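Local coordinates for protein bacteriorhodopsin (Nanosalina sp., PDB 6EYU) that pumps protons inward across the cell membrane, probably driven by light absorbed by its covalently bound retinal, at residues 46-51 with 218-223; 146-151 with 161-166; 171-176 with 209-214; 179-184 with 188-193. All coordinates share one frame; numbering follows the deposited sequence.

Interaction 1 (46-51 with 218-223). With MUN ([(2~{S})-2,3-bis(oxidanyl)propyl] (~{E})-undec-2-enoate), chain L; MUN ([(2~{S})-2,3-bis(oxidanyl)propyl] (~{E})-undec-2-enoate), chain O; MUN ([(2~{S})-2,3-bis(oxidanyl)propyl] (~{E})-undec-2-enoate), chain T.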
# COMPACT_ATOMS: atom_id res chain seq x y z
N ILE A 46 18.03 -4.18 -4.87
CA ILE A 46 16.59 -4.39 -4.98
C ILE A 46 15.87 -3.05 -4.99
O ILE A 46 15.09 -2.76 -5.89
CB ILE A 46 16.04 -5.23 -3.81
CG1 ILE A 46 16.83 -6.54 -3.68
CG2 ILE A 46 14.56 -5.52 -4.01
CD1 ILE A 46 16.91 -7.33 -4.96
N ILE A 47 16.15 -2.23 -3.98
CA ILE A 47 15.37 -1.03 -3.72
C ILE A 47 15.54 -0.02 -4.85
O ILE A 47 14.57 0.56 -5.33
CB ILE A 47 15.78 -0.38 -2.39
CG1 ILE A 47 15.25 -1.19 -1.21
CG2 ILE A 47 15.26 1.05 -2.32
CD1 ILE A 47 16.06 -1.03 0.06
N HIS A 48 16.77 0.10 -5.34
CA HIS A 48 17.07 1.03 -6.42
C HIS A 48 16.52 0.52 -7.75
O HIS A 48 16.05 1.30 -8.58
CB HIS A 48 18.58 1.26 -6.53
CG HIS A 48 19.15 2.10 -5.42
ND1 HIS A 48 18.82 3.43 -5.26
CD2 HIS A 48 19.99 1.79 -4.41
CE1 HIS A 48 19.49 3.91 -4.22
NE2 HIS A 48 20.20 2.94 -3.69
N PHE A 49 16.53 -0.80 -7.92
CA PHE A 49 15.87 -1.42 -9.06
C PHE A 49 14.42 -0.95 -9.15
O PHE A 49 13.99 -0.47 -10.20
CB PHE A 49 15.90 -2.95 -8.93
CG PHE A 49 15.04 -3.66 -9.93
CD1 PHE A 49 15.47 -3.85 -11.23
CD2 PHE A 49 13.80 -4.17 -9.56
CE1 PHE A 49 14.68 -4.52 -12.15
CE2 PHE A 49 13.01 -4.84 -10.48
CZ PHE A 49 13.45 -5.00 -11.78
N PHE A 50 13.70 -1.03 -8.04
CA PHE A 50 12.27 -0.76 -8.04
C PHE A 50 12.00 0.73 -8.22
O PHE A 50 11.01 1.12 -8.83
CB PHE A 50 11.63 -1.24 -6.74
CG PHE A 50 11.17 -2.67 -6.79
CD1 PHE A 50 10.25 -3.08 -7.75
CD2 PHE A 50 11.76 -3.63 -5.99
CE1 PHE A 50 9.89 -4.41 -7.86
CE2 PHE A 50 11.40 -4.96 -6.09
CZ PHE A 50 10.46 -5.35 -7.03
N ILE A 51 12.90 1.56 -7.70
CA ILE A 51 12.76 3.01 -7.82
C ILE A 51 12.67 3.41 -9.29
O ILE A 51 11.73 4.11 -9.69
CB ILE A 51 13.95 3.75 -7.18
CG1 ILE A 51 13.79 3.78 -5.66
CG2 ILE A 51 14.04 5.17 -7.72
CD1 ILE A 51 15.08 4.07 -4.92
N PHE A 218 23.40 4.52 -8.23
CA PHE A 218 24.83 4.31 -8.35
C PHE A 218 25.57 5.01 -7.21
O PHE A 218 26.28 4.37 -6.43
CB PHE A 218 25.34 4.85 -9.69
CG PHE A 218 24.90 4.03 -10.87
CD1 PHE A 218 25.34 2.73 -11.02
CD2 PHE A 218 23.96 4.52 -11.76
CE1 PHE A 218 24.89 1.95 -12.07
CE2 PHE A 218 23.50 3.74 -12.80
CZ PHE A 218 23.97 2.45 -12.96
N LEU A 219 25.27 6.29 -7.02
CA LEU A 219 25.93 7.10 -6.01
C LEU A 219 25.87 6.42 -4.65
O LEU A 219 26.87 6.36 -3.93
CB LEU A 219 25.26 8.48 -5.93
CG LEU A 219 26.15 9.66 -5.53
CD1 LEU A 219 25.63 10.29 -4.25
CD2 LEU A 219 27.60 9.24 -5.37
N ASP A 220 24.71 5.85 -4.33
CA ASP A 220 24.47 5.28 -3.01
C ASP A 220 25.33 4.03 -2.80
O ASP A 220 25.95 3.86 -1.76
CB ASP A 220 22.99 4.93 -2.85
CG ASP A 220 22.71 4.21 -1.54
OD1 ASP A 220 23.22 4.66 -0.49
OD2 ASP A 220 21.90 3.26 -1.55
N MET A 221 25.38 3.18 -3.82
CA MET A 221 25.97 1.86 -3.69
C MET A 221 27.49 1.95 -3.76
O MET A 221 28.20 1.22 -3.06
CB MET A 221 25.45 0.93 -4.78
CG MET A 221 24.00 0.51 -4.59
SD MET A 221 23.58 -0.98 -5.52
CE MET A 221 22.38 -0.32 -6.68
N TYR A 222 27.99 2.94 -4.49
CA TYR A 222 29.43 3.16 -4.60
C TYR A 222 29.98 3.83 -3.35
O TYR A 222 31.08 3.51 -2.90
CB TYR A 222 29.74 4.00 -5.84
CG TYR A 222 29.98 3.19 -7.09
CD1 TYR A 222 31.19 2.55 -7.31
CD2 TYR A 222 28.99 3.05 -8.05
CE1 TYR A 222 31.41 1.80 -8.45
CE2 TYR A 222 29.20 2.30 -9.19
CZ TYR A 222 30.41 1.68 -9.39
OH TYR A 222 30.63 0.94 -10.53
N LEU A 223 29.19 4.72 -2.75
CA LEU A 223 29.60 5.42 -1.54
C LEU A 223 29.74 4.45 -0.37
O LEU A 223 30.70 4.51 0.39
CB LEU A 223 28.59 6.52 -1.18
CG LEU A 223 29.10 7.95 -1.31
CD1 LEU A 223 29.97 8.12 -2.54
CD2 LEU A 223 27.94 8.93 -1.34
CAR MUN L . 22.20 5.23 -17.34
CAQ MUN L . 23.49 5.52 -16.59
CAP MUN L . 23.29 6.71 -15.66
CAO MUN L . 24.64 7.38 -15.37
CAN MUN L . 24.76 7.65 -13.87
CAM MUN L . 25.94 6.87 -13.31
CAK MUN L . 26.93 7.84 -12.66
CAH MUN L . 26.69 7.87 -11.15
CAF MUN L . 27.98 8.22 -10.42
CAC MUN L . 28.58 7.10 -9.57
CAA MUN L . 29.83 7.49 -8.76
OAD MUN L . 30.56 8.41 -9.14
OAB MUN L . 30.14 6.63 -7.75
CAE MUN L . 31.56 6.65 -7.54
CAG MUN L . 31.87 7.47 -6.28
OAJ MUN L . 30.78 7.36 -5.36
CAI MUN L . 33.15 6.92 -5.63
OAL MUN L . 33.07 5.50 -5.55
CAR MUN O . 5.72 -1.25 -4.67
CAQ MUN O . 6.68 -1.88 -5.68
CAP MUN O . 7.89 -2.43 -4.94
CAO MUN O . 8.26 -1.48 -3.80
CAN MUN O . 8.92 -2.28 -2.67
CAM MUN O . 9.57 -3.53 -3.26
CAK MUN O . 11.01 -3.62 -2.76
CAH MUN O . 11.02 -3.34 -1.25
CAF MUN O . 12.02 -4.26 -0.56
CAC MUN O . 12.92 -3.58 0.46
CAA MUN O . 13.96 -4.47 1.12
OAD MUN O . 14.30 -5.54 0.61
OAB MUN O . 14.48 -3.99 2.29
CAE MUN O . 14.00 -4.78 3.37
CAG MUN O . 15.18 -5.41 4.11
OAJ MUN O . 15.84 -4.42 4.89
CAI MUN O . 14.68 -6.53 5.02
OAL MUN O . 15.72 -6.91 5.92
CAN MUN T . 29.87 2.68 -19.83
CAM MUN T . 30.46 3.30 -18.55
CAK MUN T . 31.39 2.29 -17.88
CAH MUN T . 32.02 2.92 -16.64
CAF MUN T . 32.70 1.84 -15.80
CAC MUN T . 33.58 2.35 -14.66
CAA MUN T . 33.87 1.34 -13.54
OAD MUN T . 33.57 0.15 -13.67
OAB MUN T . 34.68 1.81 -12.55
CAE MUN T . 33.99 1.74 -11.29
CAG MUN T . 34.62 0.66 -10.42
OAJ MUN T . 35.74 0.08 -11.10
CAI MUN T . 35.10 1.28 -9.10
OAL MUN T . 35.95 0.35 -8.42
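H48 and D220 form a buried histidine-carboxylate hydrogen bond that spans the gap between helices 42-63 and 198-230. H48 NE2 donates to D220 OD2 over 2.8 Å, and the bond is almost straight, with 176° at the hydrogen. The acceptor lies in the imidazole plane, at the ring edge. It is met on the anti side of the carboxylate, whose plane stands 58° from the ring. D220 has CG anti to its backbone N (chi1 175°), which carries the carboxylate across to the ring. A histidine suits a gap of this width: its ring bridges backbones whose nearest CA atoms, those of H48 and F218, are 8.6 Å apart. Flexible M221 fills in beside the ring, its CE 3.9 Å from H48 CD2. The other carboxylate oxygen, D220 OD1, is hydrogen-bonded to T91 OG1, so D220 is held from two helices. Around the pair, Y216 meets the H48 ring, L166 of helix 157-183 touches D220, and F31 of helix 14-38 touches M221.

Interaction 2 (146-151 with 161-166). With MUN ([(2~{S})-2,3-bis(oxidanyl)propyl] (~{E})-undec-2-enoate), chain B.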
# COMPACT_ATOMS: atom_id res chain seq x y z
N LYS A 146 18.95 15.22 11.28
CA LYS A 146 19.25 15.03 12.70
C LYS A 146 19.29 13.55 13.06
O LYS A 146 20.35 12.93 13.07
CB LYS A 146 18.23 15.76 13.57
CG LYS A 146 18.18 15.26 15.00
CD LYS A 146 19.05 16.11 15.92
CE LYS A 146 18.22 16.78 17.01
N PRO A 147 18.14 13.00 13.49
CA PRO A 147 18.11 11.67 14.10
C PRO A 147 18.77 10.61 13.22
O PRO A 147 19.53 9.79 13.72
CB PRO A 147 16.62 11.38 14.28
CG PRO A 147 15.90 12.37 13.43
CD PRO A 147 16.79 13.57 13.35
N PHE A 148 18.53 10.68 11.92
CA PHE A 148 19.16 9.75 10.98
C PHE A 148 20.66 10.02 10.89
O PHE A 148 21.46 9.09 10.84
CB PHE A 148 18.52 9.86 9.60
CG PHE A 148 17.35 8.94 9.40
CD1 PHE A 148 17.56 7.59 9.16
CD2 PHE A 148 16.07 9.38 9.68
CE1 PHE A 148 16.49 6.72 9.10
CE2 PHE A 148 14.99 8.51 9.62
CZ PHE A 148 15.21 7.17 9.32
N ARG A 149 21.03 11.29 11.01
CA ARG A 149 22.43 11.68 10.99
C ARG A 149 23.15 11.15 12.23
O ARG A 149 24.27 10.65 12.14
CB ARG A 149 22.55 13.20 10.93
CG ARG A 149 23.98 13.71 10.98
CD ARG A 149 24.03 15.15 11.45
NE ARG A 149 24.95 15.33 12.57
CZ ARG A 149 25.87 16.29 12.63
NH1 ARG A 149 26.62 16.42 13.71
NH2 ARG A 149 26.02 17.13 11.61
N GLU A 150 22.50 11.28 13.38
CA GLU A 150 23.05 10.76 14.63
C GLU A 150 23.31 9.26 14.52
O GLU A 150 24.31 8.75 15.02
CB GLU A 150 22.10 11.04 15.78
CG GLU A 150 22.12 12.48 16.27
CD GLU A 150 21.19 12.72 17.44
OE1 GLU A 150 21.01 11.80 18.26
OE2 GLU A 150 20.60 13.82 17.51
N ILE A 151 22.39 8.55 13.87
CA ILE A 151 22.48 7.10 13.76
C ILE A 151 23.59 6.71 12.79
O ILE A 151 24.30 5.73 13.02
CB ILE A 151 21.15 6.49 13.27
CG1 ILE A 151 20.08 6.61 14.35
CG2 ILE A 151 21.35 5.03 12.88
CD1 ILE A 151 18.67 6.41 13.84
N ARG A 161 30.20 9.42 6.68
CA ARG A 161 30.43 10.39 5.62
C ARG A 161 29.55 10.08 4.41
O ARG A 161 28.93 10.98 3.84
CB ARG A 161 31.90 10.39 5.20
CG ARG A 161 32.57 11.75 5.30
CD ARG A 161 33.87 11.79 4.51
NE ARG A 161 34.57 10.51 4.53
CZ ARG A 161 35.25 10.04 5.57
NH1 ARG A 161 35.30 10.74 6.70
NH2 ARG A 161 35.84 8.85 5.51
N ALA A 162 29.48 8.81 4.05
CA ALA A 162 28.62 8.36 2.96
C ALA A 162 27.20 8.90 3.15
O ALA A 162 26.64 9.53 2.25
CB ALA A 162 28.61 6.85 2.88
N TYR A 163 26.63 8.64 4.32
CA TYR A 163 25.25 9.02 4.59
C TYR A 163 25.06 10.53 4.43
O TYR A 163 24.14 10.98 3.75
CB TYR A 163 24.85 8.60 6.01
CG TYR A 163 23.53 9.18 6.46
CD1 TYR A 163 22.33 8.64 6.02
CD2 TYR A 163 23.49 10.39 7.16
CE1 TYR A 163 21.12 9.26 6.31
CE2 TYR A 163 22.29 11.00 7.45
CZ TYR A 163 21.11 10.43 7.03
OH TYR A 163 19.91 11.03 7.34
N LYS A 164 25.96 11.30 5.04
CA LYS A 164 25.80 12.75 5.10
C LYS A 164 25.87 13.36 3.71
O LYS A 164 25.13 14.29 3.39
CB LYS A 164 26.87 13.37 6.00
CG LYS A 164 26.65 13.12 7.49
CD LYS A 164 27.33 14.18 8.34
CE LYS A 164 28.72 13.75 8.76
NZ LYS A 164 28.74 13.22 10.16
N ILE A 165 26.74 12.82 2.87
CA ILE A 165 26.81 13.22 1.47
C ILE A 165 25.48 12.96 0.78
O ILE A 165 24.86 13.88 0.23
CB ILE A 165 27.92 12.47 0.71
CG1 ILE A 165 29.29 13.05 1.06
CG2 ILE A 165 27.68 12.54 -0.79
CD1 ILE A 165 30.42 12.05 0.97
N LEU A 166 25.01 11.72 0.85
CA LEU A 166 23.76 11.33 0.21
C LEU A 166 22.60 12.16 0.75
O LEU A 166 21.78 12.68 -0.01
CB LEU A 166 23.48 9.85 0.44
CG LEU A 166 24.29 8.88 -0.44
CD1 LEU A 166 24.36 7.51 0.21
CD2 LEU A 166 23.68 8.79 -1.83
CAP MUN B . 14.06 24.98 7.63
CAO MUN B . 14.73 23.87 8.44
CAN MUN B . 13.88 22.59 8.35
CAM MUN B . 14.77 21.37 8.57
CAK MUN B . 15.42 21.46 9.96
CAH MUN B . 16.94 21.32 9.84
CAF MUN B . 17.49 20.73 11.15
CAC MUN B . 18.99 20.43 11.18
CAA MUN B . 19.60 20.28 12.58
OAD MUN B . 18.87 20.25 13.58
OAB MUN B . 20.93 19.99 12.61
CAE MUN B . 21.39 19.98 13.96
CAG MUN B . 22.28 18.76 14.19
OAJ MUN B . 23.63 19.08 13.84
CAI MUN B . 22.23 18.36 15.67
OAL MUN B . 23.34 17.51 15.97
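Y163 turns its ring across to F148 and R149 because its CG is anti to the backbone N (chi1 169°), which sends the phenol away from helix 157-183 toward the short helix 147-152. R149 has the same kind of first torsion (chi1 177°), and its chain extends past the helix before bending at chi3. The two helical segments are nearly antiparallel, 9.9 Å apart axis to axis at an angle of 156°. The phenol crosses the F148 side chain at about a right angle, with Y163 CZ 3.7 Å from F148 CB, while Y163 CE2 lies 3.6 Å from R149 CA. F148 O sits above one face of the phenol, offset toward the rim. Farther out, R149 CG approaches K164 CD at 4.3 Å, and the glycerol oxygen OAJ of a bound lipid lies over the guanidinium face, 3.8 Å from R149 CZ. No hydrogen bond joins the two segments directly: Y163 OH bonds to L144 O, and E153 OE2 forms salt bridges with both R149 NE and K164 NZ. The shared carboxylate probably offsets the like charges, whose nitrogens R149 NE and K164 NZ are 5.0 Å apart.

Interaction 3 (171-176 with 209-214). With RET (retinal), chain D.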
# COMPACT_ATOMS: atom_id res chain seq x y z
N GLY A 171 18.34 15.66 -0.04
CA GLY A 171 17.65 16.78 0.59
C GLY A 171 17.47 17.95 -0.36
O GLY A 171 16.34 18.38 -0.62
N ILE A 172 18.58 18.47 -0.86
CA ILE A 172 18.55 19.61 -1.77
C ILE A 172 17.61 19.34 -2.94
O ILE A 172 16.80 20.19 -3.30
CB ILE A 172 19.96 19.92 -2.32
CG1 ILE A 172 20.66 20.94 -1.41
CG2 ILE A 172 19.87 20.46 -3.74
CD1 ILE A 172 21.46 20.30 -0.30
N PHE A 173 17.73 18.16 -3.53
CA PHE A 173 16.99 17.84 -4.75
C PHE A 173 15.50 17.73 -4.47
O PHE A 173 14.67 18.10 -5.30
CB PHE A 173 17.51 16.53 -5.36
CG PHE A 173 18.55 16.73 -6.42
CD1 PHE A 173 18.22 17.29 -7.64
CD2 PHE A 173 19.87 16.38 -6.18
CE1 PHE A 173 19.19 17.50 -8.61
CE2 PHE A 173 20.84 16.58 -7.14
CZ PHE A 173 20.50 17.15 -8.36
N PHE A 174 15.16 17.25 -3.28
CA PHE A 174 13.76 17.05 -2.91
C PHE A 174 13.03 18.38 -2.80
O PHE A 174 11.83 18.46 -3.07
CB PHE A 174 13.66 16.29 -1.58
CG PHE A 174 13.54 14.80 -1.74
CD1 PHE A 174 14.21 14.15 -2.77
CD2 PHE A 174 12.73 14.06 -0.90
CE1 PHE A 174 14.11 12.78 -2.92
CE2 PHE A 174 12.62 12.69 -1.05
CZ PHE A 174 13.32 12.05 -2.05
N LEU A 175 13.77 19.44 -2.51
CA LEU A 175 13.18 20.76 -2.31
C LEU A 175 12.85 21.42 -3.64
O LEU A 175 12.01 22.31 -3.71
CB LEU A 175 14.13 21.65 -1.50
CG LEU A 175 14.47 21.13 -0.11
CD1 LEU A 175 15.72 21.81 0.43
CD2 LEU A 175 13.30 21.33 0.84
N SER A 176 13.53 20.98 -4.70
CA SER A 176 13.36 21.59 -6.01
C SER A 176 11.97 21.30 -6.57
O SER A 176 11.43 22.08 -7.36
CB SER A 176 14.43 21.08 -6.98
OG SER A 176 14.23 19.71 -7.28
N PRO A 209 14.35 14.00 -11.72
CA PRO A 209 14.24 12.61 -11.29
C PRO A 209 15.39 11.73 -11.77
O PRO A 209 15.75 10.77 -11.10
CB PRO A 209 12.92 12.16 -11.92
CG PRO A 209 12.10 13.41 -11.98
CD PRO A 209 13.08 14.52 -12.24
N PHE A 210 15.97 12.07 -12.92
CA PHE A 210 17.16 11.38 -13.40
C PHE A 210 18.25 11.40 -12.33
O PHE A 210 18.90 10.39 -12.08
CB PHE A 210 17.68 12.02 -14.69
CG PHE A 210 18.89 11.34 -15.26
CD1 PHE A 210 18.77 10.11 -15.89
CD2 PHE A 210 20.16 11.86 -15.04
CE1 PHE A 210 19.90 9.44 -16.33
CE2 PHE A 210 21.28 11.20 -15.50
CZ PHE A 210 21.15 9.99 -16.15
N PHE A 211 18.37 12.54 -11.65
CA PHE A 211 19.44 12.72 -10.67
C PHE A 211 19.07 12.09 -9.33
O PHE A 211 19.94 11.73 -8.54
CB PHE A 211 19.75 14.21 -10.49
CG PHE A 211 20.66 14.76 -11.55
CD1 PHE A 211 22.03 14.57 -11.46
CD2 PHE A 211 20.14 15.32 -12.71
CE1 PHE A 211 22.87 14.98 -12.49
CE2 PHE A 211 20.97 15.75 -13.72
CZ PHE A 211 22.34 15.57 -13.61
N CYS A 212 17.77 11.87 -9.11
CA CYS A 212 17.29 11.40 -7.81
C CYS A 212 17.06 9.89 -7.81
O CYS A 212 16.81 9.29 -6.76
CB CYS A 212 16.00 12.13 -7.43
SG CYS A 212 16.17 13.92 -7.25
N LYS A 213 17.08 9.29 -9.00
CA LYS A 213 16.84 7.86 -9.15
C LYS A 213 18.03 7.19 -9.85
O LYS A 213 18.80 6.47 -9.22
CB LYS A 213 15.55 7.63 -9.94
CG LYS A 213 14.35 8.16 -9.16
CD LYS A 213 13.04 7.94 -9.93
CE LYS A 213 11.84 8.45 -9.11
NZ LYS A 213 11.70 9.90 -9.30
N GLN A 214 18.17 7.44 -11.15
CA GLN A 214 19.21 6.78 -11.94
C GLN A 214 20.59 7.05 -11.35
O GLN A 214 21.31 6.11 -10.98
CB GLN A 214 19.16 7.27 -13.39
CG GLN A 214 18.24 6.46 -14.28
CD GLN A 214 16.93 7.17 -14.58
OE1 GLN A 214 16.51 7.27 -15.73
NE2 GLN A 214 16.27 7.65 -13.53
C1 RET D . 4.70 17.72 -4.33
C2 RET D . 3.29 18.16 -3.92
C3 RET D . 3.30 19.55 -3.29
C4 RET D . 4.06 19.52 -1.97
C5 RET D . 5.37 18.74 -2.12
C6 RET D . 5.69 17.94 -3.17
C7 RET D . 6.98 17.30 -3.21
C8 RET D . 7.32 16.45 -4.23
C9 RET D . 8.57 15.75 -4.18
C10 RET D . 8.96 14.91 -5.23
C11 RET D . 10.20 14.24 -5.31
C12 RET D . 10.23 13.42 -6.44
C13 RET D . 11.26 12.51 -6.77
C14 RET D . 11.16 11.73 -7.93
C15 RET D . 12.04 10.72 -8.32
C16 RET D . 4.70 16.22 -4.65
C17 RET D . 5.18 18.52 -5.54
C18 RET D . 6.41 18.90 -1.01
C19 RET D . 9.50 15.95 -2.99
C20 RET D . 12.49 12.39 -5.87
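F173 and F211 hold their rings almost parallel, planes 6° apart, but offset until little of one ring lies over the other, with centroids 5.8 Å apart. What reaches the F173 ring is the root of the F211 side chain, in an off-centre CH-pi contact with F211 CB 4.1 Å from the ring centroid. Phenylalanine fits this seam, where the two partly exposed rings need no polar partner. Sulfur makes the second kind of contact. C212 SG packs 3.5 Å from F173 CB and approaches the ring obliquely, 4.5 Å from its centroid; a small, polarisable thiol suits this close approach of the two backbones. This is the place where helix 198-230 carries the retinal lysine of a microbial rhodopsin: it is kinked at P209, whose nitrogen has no hydrogen to give, and widens into a pi-type turn over 210-214. The covalent link follows directly, K213 NZ to retinal C15 at 1.3 Å, the Schiff base of this family. The lysine chain is extended until a bend at chi4 (82°) turns NZ onto the polyene. Apolar contacts meet the retinal methyl C20, with F174 CE1 at 3.4 Å and C212 CB at 3.8 Å. Among polar interactions, S176 OG donates to F173 O over 2.6 Å, and that carbonyl also accepts from S176 N. F211 O is hydrogen-bonded to Y169 OH.

Interaction 4 (179-184 with 188-193). With RET (retinal), chain D.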
# COMPACT_ATOMS: atom_id res chain seq x y z
N THR A 179 9.03 23.42 -5.77
CA THR A 179 9.31 24.70 -6.42
C THR A 179 8.86 24.68 -7.87
O THR A 179 8.09 25.54 -8.30
CB THR A 179 10.82 25.03 -6.36
OG1 THR A 179 11.27 24.97 -5.01
CG2 THR A 179 11.07 26.43 -6.91
N VAL A 180 9.33 23.69 -8.63
CA VAL A 180 8.94 23.55 -10.03
C VAL A 180 7.43 23.33 -10.14
O VAL A 180 6.77 23.93 -11.00
CB VAL A 180 9.66 22.37 -10.71
CG1 VAL A 180 9.86 21.23 -9.72
CG2 VAL A 180 8.89 21.91 -11.93
N TRP A 181 6.88 22.54 -9.24
CA TRP A 181 5.44 22.28 -9.21
C TRP A 181 4.67 23.58 -9.08
O TRP A 181 3.70 23.82 -9.80
CB TRP A 181 5.09 21.34 -8.05
CG TRP A 181 3.70 20.80 -8.11
CD1 TRP A 181 3.30 19.60 -8.62
CD2 TRP A 181 2.55 21.34 -7.43
NE1 TRP A 181 1.99 19.35 -8.32
CE2 TRP A 181 1.50 20.41 -7.60
CE3 TRP A 181 2.32 22.49 -6.68
CZ2 TRP A 181 0.22 20.63 -7.09
CZ3 TRP A 181 1.05 22.72 -6.18
CH2 TRP A 181 0.01 21.79 -6.38
N TYR A 182 5.17 24.48 -8.23
CA TYR A 182 4.45 25.69 -7.87
C TYR A 182 4.49 26.70 -9.01
O TYR A 182 3.49 27.35 -9.32
CB TYR A 182 5.04 26.31 -6.61
CG TYR A 182 4.18 27.40 -6.01
CD1 TYR A 182 4.33 28.72 -6.41
CD2 TYR A 182 3.11 27.09 -5.17
CE1 TYR A 182 3.48 29.71 -5.94
CE2 TYR A 182 2.26 28.07 -4.70
CZ TYR A 182 2.44 29.38 -5.10
OH TYR A 182 1.61 30.36 -4.62
N ILE A 183 5.65 26.82 -9.65
CA ILE A 183 5.86 27.86 -10.66
C ILE A 183 5.40 27.38 -12.03
O ILE A 183 5.26 28.18 -12.96
CB ILE A 183 7.34 28.27 -10.75
CG1 ILE A 183 8.19 27.12 -11.27
CG2 ILE A 183 7.84 28.73 -9.39
CD1 ILE A 183 9.58 27.54 -11.71
N SER A 184 5.08 26.09 -12.14
CA SER A 184 4.59 25.53 -13.40
C SER A 184 3.24 26.13 -13.76
O SER A 184 2.40 26.37 -12.88
CB SER A 184 4.48 24.01 -13.29
OG SER A 184 3.60 23.50 -14.28
N ALA A 188 -3.91 22.85 -14.33
CA ALA A 188 -4.52 21.90 -13.42
C ALA A 188 -4.02 22.10 -11.99
O ALA A 188 -4.76 21.92 -11.03
CB ALA A 188 -4.24 20.47 -13.87
N LEU A 189 -2.73 22.39 -11.86
CA LEU A 189 -2.12 22.52 -10.54
C LEU A 189 -2.01 23.97 -10.10
O LEU A 189 -1.64 24.84 -10.89
CB LEU A 189 -0.74 21.85 -10.51
CG LEU A 189 0.24 22.17 -11.64
CD1 LEU A 189 1.19 23.28 -11.23
CD2 LEU A 189 1.01 20.92 -12.03
N PRO A 190 -2.39 24.25 -8.84
CA PRO A 190 -3.03 25.51 -8.47
C PRO A 190 -2.06 26.53 -7.89
O PRO A 190 -2.44 27.32 -7.03
CB PRO A 190 -4.04 25.08 -7.40
CG PRO A 190 -3.41 23.89 -6.77
CD PRO A 190 -2.69 23.18 -7.87
N GLY A 191 -0.82 26.52 -8.38
CA GLY A 191 0.11 27.61 -8.11
C GLY A 191 -0.46 28.95 -8.52
O GLY A 191 -1.23 29.04 -9.47
N SER A 192 -0.08 30.00 -7.79
CA SER A 192 -0.38 31.37 -8.21
C SER A 192 0.46 31.76 -9.42
O SER A 192 0.15 32.73 -10.11
CB SER A 192 -0.12 32.34 -7.06
OG SER A 192 1.25 32.33 -6.68
N LEU A 193 1.50 30.98 -9.69
CA LEU A 193 2.51 31.36 -10.68
C LEU A 193 2.37 30.53 -11.95
O LEU A 193 1.93 29.39 -11.91
CB LEU A 193 3.91 31.20 -10.09
CG LEU A 193 4.26 32.11 -8.91
CD1 LEU A 193 5.76 32.10 -8.65
CD2 LEU A 193 3.76 33.53 -9.16
C1 RET D . 4.70 17.72 -4.33
C2 RET D . 3.29 18.16 -3.92
C3 RET D . 3.30 19.55 -3.29
C4 RET D . 4.06 19.52 -1.97
C5 RET D . 5.37 18.74 -2.12
C6 RET D . 5.69 17.94 -3.17
C7 RET D . 6.98 17.30 -3.21
C8 RET D . 7.32 16.45 -4.23
C9 RET D . 8.57 15.75 -4.18
C10 RET D . 8.96 14.91 -5.23
C11 RET D . 10.20 14.24 -5.31
C12 RET D . 10.23 13.42 -6.44
C13 RET D . 11.26 12.51 -6.77
C14 RET D . 11.16 11.73 -7.93
C15 RET D . 12.04 10.72 -8.32
C16 RET D . 4.70 16.22 -4.65
C17 RET D . 5.18 18.52 -5.54
C18 RET D . 6.41 18.90 -1.01
C19 RET D . 9.50 15.95 -2.99
C20 RET D . 12.49 12.39 -5.87
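The indole of W181 lies between L189 and the retinal: L189 CB sits over one face, 4.1 Å from the centroid of the six-membered ring, and the retinal ring methyl C17 lies over the opposite face, 3.7 Å from W181 CG. P190 comes in obliquely, its CD 3.4 Å from W181 CH2. The Y182 ring has G191 CA over one face, 4.2 Å from the centroid, with L193 CG oblique to it. Having no side chain, G191 can lie close against the helix end, where its CA also makes a CA-H...O contact of 3.6 Å to Y182 O. Both aromatic side chains have CG anti to the backbone N, chi1 being -168° for Y182; this brings the Y182 ring to the loop and sets the indole between loop and retinal. At the phenol end Y182 OH and S192 OG share a hydrogen bond of 2.9 Å, in which either may donate. Apolar L193 closes the outer end, its CD1 4.0 Å from I183 CG2. W181 NE1 bonds to Y74 OH, and S184 OG to T201 OG1. The loop thus folds back on the end of helix 157-183, with Y130 against both aromatic rings and A121 of helix 101-124 against W181.

All four interactions centre on helices 157-183 and 198-230, consecutive in the chain. Helix 157-183 contributes to interactions 2, 3 and 4 in turn, and helix 198-230 to interactions 3 and 1. Along the chain, interaction 1 encloses the others, interaction 2 closes before interaction 3 opens, and interaction 4 falls between the two segments of interaction 3. Centres of interactions 1 and 3 are about 14 Å apart, and they touch where I51 packs on K213. Interactions 1 and 2 meet through L166. The centres of interactions 4 and 1 lie about 30 Å apart, on opposite sides of the chain's centre, yet interaction 4 shares the retinal with interaction 3. The chromophore thus links the middle of the bundle to one end.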